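Local coordinates for protein aminoacyltransferase FemA (Staphylococcus aureus, PDB 1LRZ) that builds the pentaglycine bridge of staphylococcal peptidoglycan, adding its second and third glycines from glycyl-tRNA to the lipid-linked precursor, at residues C56-V61 against K68-N73; R235-L240 against F318-F323; P322-Y327 against I358-F363. One frame throughout, in Å; residues are numbered along the deposited sequence.

Contact 1 of 3, residues C56-V61 against K68-N73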
loop_
_atom_site.group_PDB
_atom_site.type_symbol
_atom_site.label_atom_id
_atom_site.label_comp_id
_atom_site.label_asym_id
_atom_site.label_seq_id
_atom_site.Cartn_x
_atom_site.Cartn_y
_atom_site.Cartn_z
ATOM N N CYS A 56 9.867 3.014 -19.725
ATOM C CA CYS A 56 9.126 1.821 -19.387
ATOM C C CYS A 56 10.043 0.644 -19.202
ATOM O O CYS A 56 10.956 0.400 -20.008
ATOM C CB CYS A 56 8.090 1.475 -20.453
ATOM S SG CYS A 56 6.841 0.286 -19.866
ATOM N N LEU A 57 9.815 -0.062 -18.107
ATOM C CA LEU A 57 10.563 -1.261 -17.822
ATOM C C LEU A 57 9.694 -2.357 -18.441
ATOM O O LEU A 57 8.487 -2.422 -18.195
ATOM C CB LEU A 57 10.706 -1.446 -16.312
ATOM C CG LEU A 57 11.384 -2.721 -15.816
ATOM C CD1 LEU A 57 11.758 -2.535 -14.348
ATOM C CD2 LEU A 57 10.451 -3.913 -15.971
ATOM N N LEU A 58 10.302 -3.188 -19.274
ATOM C CA LEU A 58 9.588 -4.275 -19.936
ATOM C C LEU A 58 10.248 -5.586 -19.565
ATOM O O LEU A 58 11.467 -5.638 -19.386
ATOM C CB LEU A 58 9.680 -4.130 -21.460
ATOM C CG LEU A 58 9.265 -2.831 -22.163
ATOM C CD1 LEU A 58 9.758 -2.878 -23.616
ATOM C CD2 LEU A 58 7.761 -2.667 -22.104
ATOM N N THR A 59 9.444 -6.635 -19.427
ATOM C CA THR A 59 9.983 -7.955 -19.153
ATOM C C THR A 59 9.460 -8.852 -20.268
ATOM O O THR A 59 8.364 -8.643 -20.791
ATOM C CB THR A 59 9.544 -8.524 -17.780
ATOM O OG1 THR A 59 8.129 -8.364 -17.618
ATOM C CG2 THR A 59 10.309 -7.831 -16.643
ATOM N N ALA A 60 10.257 -9.839 -20.644
ATOM C CA ALA A 60 9.874 -10.748 -21.713
ATOM C C ALA A 60 10.082 -12.179 -21.267
ATOM O O ALA A 60 11.053 -12.491 -20.579
ATOM C CB ALA A 60 10.699 -10.454 -22.961
ATOM N N VAL A 61 9.150 -13.038 -21.657
ATOM C CA VAL A 61 9.188 -14.457 -21.332
ATOM C C VAL A 61 8.966 -15.270 -22.622
ATOM O O VAL A 61 8.120 -14.922 -23.448
ATOM C CB VAL A 61 8.081 -14.793 -20.293
ATOM C CG1 VAL A 61 7.745 -16.262 -20.327
ATOM C CG2 VAL A 61 8.556 -14.392 -18.887
ATOM N N LYS A 68 8.198 -14.345 -27.859
ATOM C CA LYS A 68 8.238 -13.801 -26.510
ATOM C C LYS A 68 6.985 -13.024 -26.149
ATOM O O LYS A 68 6.385 -12.340 -26.987
ATOM C CB LYS A 68 9.448 -12.876 -26.356
ATOM C CG LYS A 68 10.785 -13.587 -26.431
ATOM C CD LYS A 68 11.893 -12.583 -26.575
ATOM C CE LYS A 68 13.241 -13.251 -26.777
ATOM N NZ LYS A 68 14.267 -12.197 -27.020
ATOM N N TYR A 69 6.604 -13.147 -24.886
ATOM C CA TYR A 69 5.471 -12.435 -24.331
ATOM C C TYR A 69 6.085 -11.207 -23.655
ATOM O O TYR A 69 6.874 -11.348 -22.720
ATOM C CB TYR A 69 4.761 -13.314 -23.298
ATOM C CG TYR A 69 3.949 -12.544 -22.285
ATOM C CD1 TYR A 69 2.937 -11.684 -22.684
ATOM C CD2 TYR A 69 4.205 -12.674 -20.918
ATOM C CE1 TYR A 69 2.190 -10.968 -21.755
ATOM C CE2 TYR A 69 3.464 -11.959 -19.970
ATOM C CZ TYR A 69 2.457 -11.108 -20.399
ATOM O OH TYR A 69 1.722 -10.397 -19.475
ATOM N N PHE A 70 5.765 -10.016 -24.157
ATOM C CA PHE A 70 6.278 -8.775 -23.567
ATOM C C PHE A 70 5.206 -8.139 -22.664
ATOM O O PHE A 70 4.035 -8.033 -23.050
ATOM C CB PHE A 70 6.697 -7.780 -24.663
ATOM C CG PHE A 70 8.141 -7.910 -25.086
ATOM C CD1 PHE A 70 8.539 -8.914 -25.965
ATOM C CD2 PHE A 70 9.105 -7.018 -24.607
ATOM C CE1 PHE A 70 9.885 -9.030 -26.363
ATOM C CE2 PHE A 70 10.443 -7.124 -24.995
ATOM C CZ PHE A 70 10.835 -8.132 -25.879
ATOM N N TYR A 71 5.627 -7.717 -21.469
ATOM C CA TYR A 71 4.743 -7.102 -20.469
ATOM C C TYR A 71 5.310 -5.738 -20.020
ATOM O O TYR A 71 6.504 -5.633 -19.713
ATOM C CB TYR A 71 4.606 -8.066 -19.272
ATOM C CG TYR A 71 3.811 -7.517 -18.100
ATOM C CD1 TYR A 71 2.531 -6.990 -18.286
ATOM C CD2 TYR A 71 4.347 -7.514 -16.806
ATOM C CE1 TYR A 71 1.806 -6.463 -17.216
ATOM C CE2 TYR A 71 3.631 -6.992 -15.729
ATOM C CZ TYR A 71 2.366 -6.466 -15.941
ATOM O OH TYR A 71 1.671 -5.915 -14.891
ATOM N N SER A 72 4.467 -4.698 -19.985
ATOM C CA SER A 72 4.925 -3.353 -19.602
ATOM C C SER A 72 5.041 -3.051 -18.102
ATOM O O SER A 72 5.387 -1.932 -17.719
ATOM C CB SER A 72 4.039 -2.283 -20.252
ATOM O OG SER A 72 2.738 -2.285 -19.685
ATOM N N ASN A 73 4.723 -4.024 -17.254
ATOM C CA ASN A 73 4.855 -3.838 -15.812
ATOM C C ASN A 73 4.268 -2.540 -15.232
ATOM O O ASN A 73 4.965 -1.811 -14.523
ATOM C CB ASN A 73 6.340 -3.920 -15.423
ATOM C CG ASN A 73 6.966 -5.270 -15.770
ATOM O OD1 ASN A 73 7.267 -5.554 -16.938
ATOM N ND2 ASN A 73 7.157 -6.111 -14.761
#

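Contact 2 of 3, residues R235-L240 against F318-F323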
loop_
_atom_site.group_PDB
_atom_site.type_symbol
_atom_site.label_atom_id
_atom_site.label_comp_id
_atom_site.label_asym_id
_atom_site.label_seq_id
_atom_site.Cartn_x
_atom_site.Cartn_y
_atom_site.Cartn_z
ATOM N N ARG A 235 13.206 1.139 -0.402
ATOM C CA ARG A 235 11.894 1.432 -0.959
ATOM C C ARG A 235 10.841 0.432 -0.508
ATOM O O ARG A 235 9.754 0.334 -1.079
ATOM C CB ARG A 235 11.988 1.537 -2.474
ATOM C CG ARG A 235 12.993 2.624 -2.832
ATOM C CD ARG A 235 12.653 3.324 -4.088
ATOM N NE ARG A 235 13.595 4.400 -4.376
ATOM C CZ ARG A 235 13.457 5.221 -5.407
ATOM N NH1 ARG A 235 14.351 6.182 -5.628
ATOM N NH2 ARG A 235 12.411 5.079 -6.213
ATOM N N VAL A 236 11.185 -0.319 0.532
ATOM C CA VAL A 236 10.251 -1.260 1.130
ATOM C C VAL A 236 10.443 -1.225 2.646
ATOM O O VAL A 236 11.563 -1.128 3.133
ATOM C CB VAL A 236 10.453 -2.708 0.591
ATOM C CG1 VAL A 236 11.893 -3.165 0.794
ATOM C CG2 VAL A 236 9.496 -3.656 1.303
ATOM N N LEU A 237 9.342 -1.279 3.389
ATOM C CA LEU A 237 9.394 -1.280 4.844
ATOM C C LEU A 237 8.358 -2.284 5.316
ATOM O O LEU A 237 7.307 -2.444 4.682
ATOM C CB LEU A 237 9.082 0.116 5.409
ATOM C CG LEU A 237 10.197 1.165 5.314
ATOM C CD1 LEU A 237 9.688 2.510 5.837
ATOM C CD2 LEU A 237 11.409 0.680 6.122
ATOM N N VAL A 238 8.663 -2.956 6.424
ATOM C CA VAL A 238 7.793 -3.981 6.989
ATOM C C VAL A 238 7.464 -3.648 8.442
ATOM O O VAL A 238 8.021 -4.241 9.370
ATOM C CB VAL A 238 8.478 -5.379 6.952
ATOM C CG1 VAL A 238 7.512 -6.465 7.447
ATOM C CG2 VAL A 238 8.948 -5.697 5.532
ATOM N N PRO A 239 6.562 -2.680 8.658
ATOM C CA PRO A 239 6.225 -2.340 10.041
ATOM C C PRO A 239 5.483 -3.470 10.756
ATOM O O PRO A 239 4.639 -4.144 10.168
ATOM C CB PRO A 239 5.363 -1.089 9.891
ATOM C CG PRO A 239 4.688 -1.298 8.540
ATOM C CD PRO A 239 5.822 -1.833 7.699
ATOM N N LEU A 240 5.829 -3.673 12.023
ATOM C CA LEU A 240 5.204 -4.677 12.875
ATOM C C LEU A 240 4.698 -3.971 14.137
ATOM O O LEU A 240 5.467 -3.293 14.828
ATOM C CB LEU A 240 6.212 -5.765 13.298
ATOM C CG LEU A 240 5.708 -6.613 14.491
ATOM C CD1 LEU A 240 4.620 -7.575 14.005
ATOM C CD2 LEU A 240 6.850 -7.389 15.156
ATOM N N PHE A 318 5.113 -2.630 2.963
ATOM C CA PHE A 318 4.930 -1.371 2.252
ATOM C C PHE A 318 6.002 -0.997 1.241
ATOM O O PHE A 318 7.195 -1.157 1.499
ATOM C CB PHE A 318 4.849 -0.211 3.247
ATOM C CG PHE A 318 3.586 -0.170 4.063
ATOM C CD1 PHE A 318 3.396 -1.044 5.127
ATOM C CD2 PHE A 318 2.593 0.772 3.774
ATOM C CE1 PHE A 318 2.233 -0.992 5.899
ATOM C CE2 PHE A 318 1.429 0.838 4.530
ATOM C CZ PHE A 318 1.245 -0.050 5.602
ATOM N N PHE A 319 5.566 -0.473 0.095
ATOM C CA PHE A 319 6.494 0.014 -0.925
ATOM C C PHE A 319 6.513 1.539 -0.802
ATOM O O PHE A 319 5.460 2.184 -0.655
ATOM C CB PHE A 319 6.042 -0.430 -2.315
ATOM C CG PHE A 319 6.093 -1.920 -2.502
ATOM C CD1 PHE A 319 5.041 -2.599 -3.107
ATOM C CD2 PHE A 319 7.179 -2.653 -2.023
ATOM C CE1 PHE A 319 5.067 -3.991 -3.230
ATOM C CE2 PHE A 319 7.213 -4.051 -2.146
ATOM C CZ PHE A 319 6.155 -4.717 -2.748
ATOM N N ILE A 320 7.709 2.117 -0.846
ATOM C CA ILE A 320 7.853 3.552 -0.678
ATOM C C ILE A 320 8.607 4.195 -1.828
ATOM O O ILE A 320 9.768 3.888 -2.081
ATOM C CB ILE A 320 8.599 3.882 0.653
ATOM C CG1 ILE A 320 7.832 3.296 1.848
ATOM C CG2 ILE A 320 8.764 5.386 0.815
ATOM C CD1 ILE A 320 8.094 1.833 2.073
ATOM N N ASN A 321 7.931 5.092 -2.526
ATOM C CA ASN A 321 8.540 5.794 -3.633
ATOM C C ASN A 321 8.069 7.238 -3.572
ATOM O O ASN A 321 7.113 7.560 -2.858
ATOM C CB ASN A 321 8.156 5.112 -4.950
ATOM C CG ASN A 321 8.743 3.710 -5.055
ATOM O OD1 ASN A 321 9.914 3.543 -5.408
ATOM N ND2 ASN A 321 7.941 2.698 -4.714
ATOM N N PRO A 322 8.746 8.129 -4.300
ATOM C CA PRO A 322 8.354 9.541 -4.285
ATOM C C PRO A 322 6.880 9.819 -4.580
ATOM O O PRO A 322 6.287 10.726 -3.999
ATOM C CB PRO A 322 9.284 10.167 -5.327
ATOM C CG PRO A 322 10.538 9.316 -5.197
ATOM C CD PRO A 322 9.936 7.919 -5.146
ATOM N N PHE A 323 6.281 9.041 -5.476
ATOM C CA PHE A 323 4.886 9.270 -5.837
ATOM C C PHE A 323 3.873 8.836 -4.779
ATOM O O PHE A 323 2.830 9.464 -4.617
ATOM C CB PHE A 323 4.560 8.548 -7.146
ATOM C CG PHE A 323 3.115 8.658 -7.560
ATOM C CD1 PHE A 323 2.520 9.906 -7.728
ATOM C CD2 PHE A 323 2.361 7.512 -7.823
ATOM C CE1 PHE A 323 1.190 10.015 -8.159
ATOM C CE2 PHE A 323 1.034 7.607 -8.253
ATOM C CZ PHE A 323 0.449 8.860 -8.422
HETATM O O HOH W 1 8.909 0.113 -3.868
#

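Contact 3 of 3, residues P322-Y327 against I358-F363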
loop_
_atom_site.group_PDB
_atom_site.type_symbol
_atom_site.label_atom_id
_atom_site.label_comp_id
_atom_site.label_asym_id
_atom_site.label_seq_id
_atom_site.Cartn_x
_atom_site.Cartn_y
_atom_site.Cartn_z
ATOM N N PRO A 322 8.746 8.129 -4.300
ATOM C CA PRO A 322 8.354 9.541 -4.285
ATOM C C PRO A 322 6.880 9.819 -4.580
ATOM O O PRO A 322 6.287 10.726 -3.999
ATOM C CB PRO A 322 9.284 10.167 -5.327
ATOM C CG PRO A 322 10.538 9.316 -5.197
ATOM C CD PRO A 322 9.936 7.919 -5.146
ATOM N N PHE A 323 6.281 9.041 -5.476
ATOM C CA PHE A 323 4.886 9.270 -5.837
ATOM C C PHE A 323 3.873 8.836 -4.779
ATOM O O PHE A 323 2.830 9.464 -4.617
ATOM C CB PHE A 323 4.560 8.548 -7.146
ATOM C CG PHE A 323 3.115 8.658 -7.560
ATOM C CD1 PHE A 323 2.520 9.906 -7.728
ATOM C CD2 PHE A 323 2.361 7.512 -7.823
ATOM C CE1 PHE A 323 1.190 10.015 -8.159
ATOM C CE2 PHE A 323 1.034 7.607 -8.253
ATOM C CZ PHE A 323 0.449 8.860 -8.422
ATOM N N GLU A 324 4.176 7.766 -4.054
ATOM C CA GLU A 324 3.217 7.279 -3.067
ATOM C C GLU A 324 3.781 6.198 -2.163
ATOM O O GLU A 324 4.815 5.577 -2.451
ATOM C CB GLU A 324 2.010 6.682 -3.797
ATOM C CG GLU A 324 2.440 5.519 -4.725
ATOM C CD GLU A 324 1.294 4.845 -5.483
ATOM O OE1 GLU A 324 1.595 4.076 -6.423
ATOM O OE2 GLU A 324 0.107 5.062 -5.148
ATOM N N VAL A 325 3.072 5.976 -1.063
ATOM C CA VAL A 325 3.398 4.913 -0.136
ATOM C C VAL A 325 2.289 3.900 -0.457
ATOM O O VAL A 325 1.116 4.279 -0.581
ATOM C CB VAL A 325 3.283 5.371 1.332
ATOM C CG1 VAL A 325 3.260 4.157 2.258
ATOM C CG2 VAL A 325 4.479 6.258 1.681
ATOM N N VAL A 326 2.654 2.632 -0.624
ATOM C CA VAL A 326 1.675 1.609 -0.949
ATOM C C VAL A 326 1.572 0.543 0.125
ATOM O O VAL A 326 2.581 -0.046 0.515
ATOM C CB VAL A 326 2.028 0.882 -2.276
ATOM C CG1 VAL A 326 1.042 -0.274 -2.517
ATOM C CG2 VAL A 326 1.982 1.858 -3.451
ATOM N N TYR A 327 0.356 0.318 0.610
ATOM C CA TYR A 327 0.094 -0.742 1.582
ATOM C C TYR A 327 -0.169 -1.965 0.681
ATOM O O TYR A 327 -1.290 -2.181 0.212
ATOM C CB TYR A 327 -1.151 -0.412 2.400
ATOM C CG TYR A 327 -1.660 -1.557 3.241
ATOM C CD1 TYR A 327 -0.792 -2.309 4.035
ATOM C CD2 TYR A 327 -3.021 -1.867 3.276
ATOM C CE1 TYR A 327 -1.263 -3.339 4.843
ATOM C CE2 TYR A 327 -3.505 -2.898 4.085
ATOM C CZ TYR A 327 -2.622 -3.629 4.863
ATOM O OH TYR A 327 -3.096 -4.653 5.655
ATOM N N ILE A 358 5.595 12.680 0.829
ATOM C CA ILE A 358 4.926 11.829 -0.145
ATOM C C ILE A 358 3.460 12.190 0.060
ATOM O O ILE A 358 2.905 11.988 1.151
ATOM C CB ILE A 358 5.214 10.327 0.125
ATOM C CG1 ILE A 358 6.710 10.057 -0.075
ATOM C CG2 ILE A 358 4.375 9.453 -0.802
ATOM C CD1 ILE A 358 7.208 8.709 0.486
ATOM N N ASP A 359 2.847 12.740 -0.986
ATOM C CA ASP A 359 1.468 13.225 -0.923
ATOM C C ASP A 359 0.342 12.257 -1.268
ATOM O O ASP A 359 -0.806 12.677 -1.447
ATOM C CB ASP A 359 1.334 14.454 -1.821
ATOM C CG ASP A 359 2.334 15.540 -1.471
ATOM O OD1 ASP A 359 2.501 15.822 -0.265
ATOM O OD2 ASP A 359 2.934 16.113 -2.402
ATOM N N ARG A 360 0.655 10.975 -1.350
ATOM C CA ARG A 360 -0.357 9.986 -1.700
ATOM C C ARG A 360 -0.154 8.711 -0.898
ATOM O O ARG A 360 0.951 8.181 -0.839
ATOM C CB ARG A 360 -0.263 9.703 -3.195
ATOM C CG ARG A 360 -1.127 8.567 -3.720
ATOM C CD ARG A 360 -1.084 8.608 -5.252
ATOM N NE ARG A 360 -1.471 7.354 -5.890
ATOM C CZ ARG A 360 -2.461 7.229 -6.769
ATOM N NH1 ARG A 360 -3.194 8.288 -7.113
ATOM N NH2 ARG A 360 -2.684 6.051 -7.347
ATOM N N TYR A 361 -1.223 8.232 -0.273
ATOM C CA TYR A 361 -1.163 7.021 0.526
ATOM C C TYR A 361 -2.142 6.040 -0.120
ATOM O O TYR A 361 -3.358 6.230 -0.079
ATOM C CB TYR A 361 -1.568 7.322 1.969
ATOM C CG TYR A 361 -1.345 6.165 2.912
ATOM C CD1 TYR A 361 -0.087 5.918 3.465
ATOM C CD2 TYR A 361 -2.395 5.310 3.249
ATOM C CE1 TYR A 361 0.118 4.848 4.332
ATOM C CE2 TYR A 361 -2.204 4.236 4.110
ATOM C CZ TYR A 361 -0.948 4.011 4.649
ATOM O OH TYR A 361 -0.774 2.947 5.498
ATOM N N ASN A 362 -1.593 4.992 -0.714
ATOM C CA ASN A 362 -2.376 4.010 -1.441
ATOM C C ASN A 362 -2.711 2.746 -0.640
ATOM O O ASN A 362 -1.836 1.908 -0.428
ATOM C CB ASN A 362 -1.592 3.631 -2.704
ATOM C CG ASN A 362 -2.478 3.115 -3.812
ATOM O OD1 ASN A 362 -3.552 2.583 -3.555
ATOM N ND2 ASN A 362 -2.019 3.256 -5.063
ATOM N N PHE A 363 -3.969 2.611 -0.208
ATOM C CA PHE A 363 -4.404 1.420 0.530
ATOM C C PHE A 363 -4.431 0.252 -0.456
ATOM O O PHE A 363 -4.662 -0.904 -0.094
ATOM C CB PHE A 363 -5.799 1.623 1.144
ATOM C CG PHE A 363 -5.791 2.463 2.390
ATOM C CD1 PHE A 363 -6.157 3.808 2.349
ATOM C CD2 PHE A 363 -5.402 1.906 3.613
ATOM C CE1 PHE A 363 -6.135 4.594 3.513
ATOM C CE2 PHE A 363 -5.378 2.689 4.787
ATOM C CZ PHE A 363 -5.744 4.028 4.738
HETATM O O HOH W 2 4.302 12.600 -3.609
HETATM O O HOH W 3 -3.636 -3.749 0.167
#

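Contact 1 of 3, residues C56-V61 against K68-N73
K68 meets V61 through its backbone: the CA of K68 lies 3.3 Å from the O of V61, while the extended side chain runs off to a salt bridge with E39. Y69 and V61 form a hydrogen-bonded antiparallel pair, in which the N of Y69 donates to the O of V61 at 2.7 Å and the N of V61 donates back to the O of Y69. CG of Y69 is anti to the backbone N (chi1 157°), and V61 CB sits at the edge of the phenol ring; the ring itself stacks on Y104 and its hydroxyl bonds H106. F70 turns to the other face of the sheet, where the methyl CB of A60 stands over the centre of its ring in a CH-pi contact, 3.7 Å from the centroid. H41 meets the same ring edge-to-face. The two strands are the arms of a beta hairpin within a larger mixed sheet, flanked by strand 39-46 beside the first arm and strand 102-107 beside the second. Y71 pairs with T59 through both backbone bonds, the N of Y71 reaching the O of T59 at 3.0 Å. OG1 of T59 comes to the edge of the Y71 ring, whose hydroxyl bonds D108. At S72 the strand gives way to a turn: CB rests 3.8 Å from SG of C56, CA touches CD2 of L58 at 3.8 Å, and OG is held by G75 and D108. N73, with a left-handed backbone, places its N over the centre of the Y71 ring and its CB 4.1 Å from CD2 of L57.

Contact 2 of 3, residues R235-L240 against F318-F323
CG of R235 is anti to its carbonyl carbon (chi1 -58°), which sets it beside O of I320; the bend at chi2 (-148°) then brings CD of R235 to 3.0 Å from OD1 of N321. The two side chains cross at about a right angle. NH2 of R235 donates to OD1 of N321 at 3.0 Å, in the carbonyl plane and on a lone pair, although guanidinium and amide planes are 65° apart. The other terminal nitrogen, NH1, forms a salt bridge with D16. One water joins the same residues a second time, donating to the O of R235 and accepting from ND2 of N321. The strands are antiparallel neighbours in the central mixed sheet, linked along the chain by the two long helices 245-272 and 277-307 that form the protruding coiled-coil arm. Between L237 and F318 the N and O of each residue bond those of the other; I320 N reaches the O of R235 at 2.7 Å, from well above the carbonyl plane. CD1 of I320 packs 3.9 Å from CB of L237, on the side facing Y352 of helix 341-355. On that face too, CG of P239 touches CE1 of F318 at 3.6 Å.

Contact 3 of 3, residues P322-Y327 against I358-F363
E324, R360 and N362 make the tight, polar part of this contact. CG of E324 takes the crowded position between backbone N and carbonyl carbon (chi1 59°), and the chain beyond runs extended beside R360, pointing the same way. One oxygen then takes two bonds: NE of R360 reaches OE2 of E324 at 2.9 Å in a nearly straight salt bridge, from above the carboxylate plane, and ND2 of N362 reaches the same OE2 at 2.8 Å on its syn side, from the opposite face. The other oxygen of E324, OE1, bonds the hydroxyl of Y110, which also bonds NH2 of R360, while NH1 of R360 goes to Y20; so shared, the buried carboxylate is probably kept charged. F323 lays its ring over one face of the guanidinium, the planes 26° apart, with CZ 3.4 Å above it toward the rim. The strands are parallel, the two outer members of a beta-alpha-beta crossover whose helix, 341-355, covers the opposite side of the sheet. There the packing is apolar: CG1 of V325 lies 3.8 Å from CE1 of Y361, and CG2 of V325 lies 3.9 Å from CD1 of I358. Backbone bonds run along the strands, V325 N to R360 O, N362 N to V325 O and Y327 N to N362 O. The ends are looser and wetter. Beyond the last backbone bond, the rings come no closer than 4.5 Å, from CD2 of Y327 to CD2 of F363, and a water donates to both carbonyl oxygens. At the other end, exposed P322 is joined by a second water from its O to the N of D359.

How the contacts relate
All three contacts join neighbouring beta strands and are largely buried, but they belong to two sheets. Contact 1 is a local hairpin in one sheet, its centre about 24 Å from that of contact 2 and about 25 Å from that of contact 3. Contacts 2 and 3 lie near the centre of the folded molecule, in the other sheet, and share P322 and F323 in the turn between strands 310-320 and 325-332; F319 O and V326 N probably bond directly. Contact 1 relies on backbone pairing and a methyl over a phenylalanine ring, contact 2 adds an arginine-asparagine bond, and contact 3 alone has a salt bridge between its segments. Helix 341-355 packs against contacts 2 and 3.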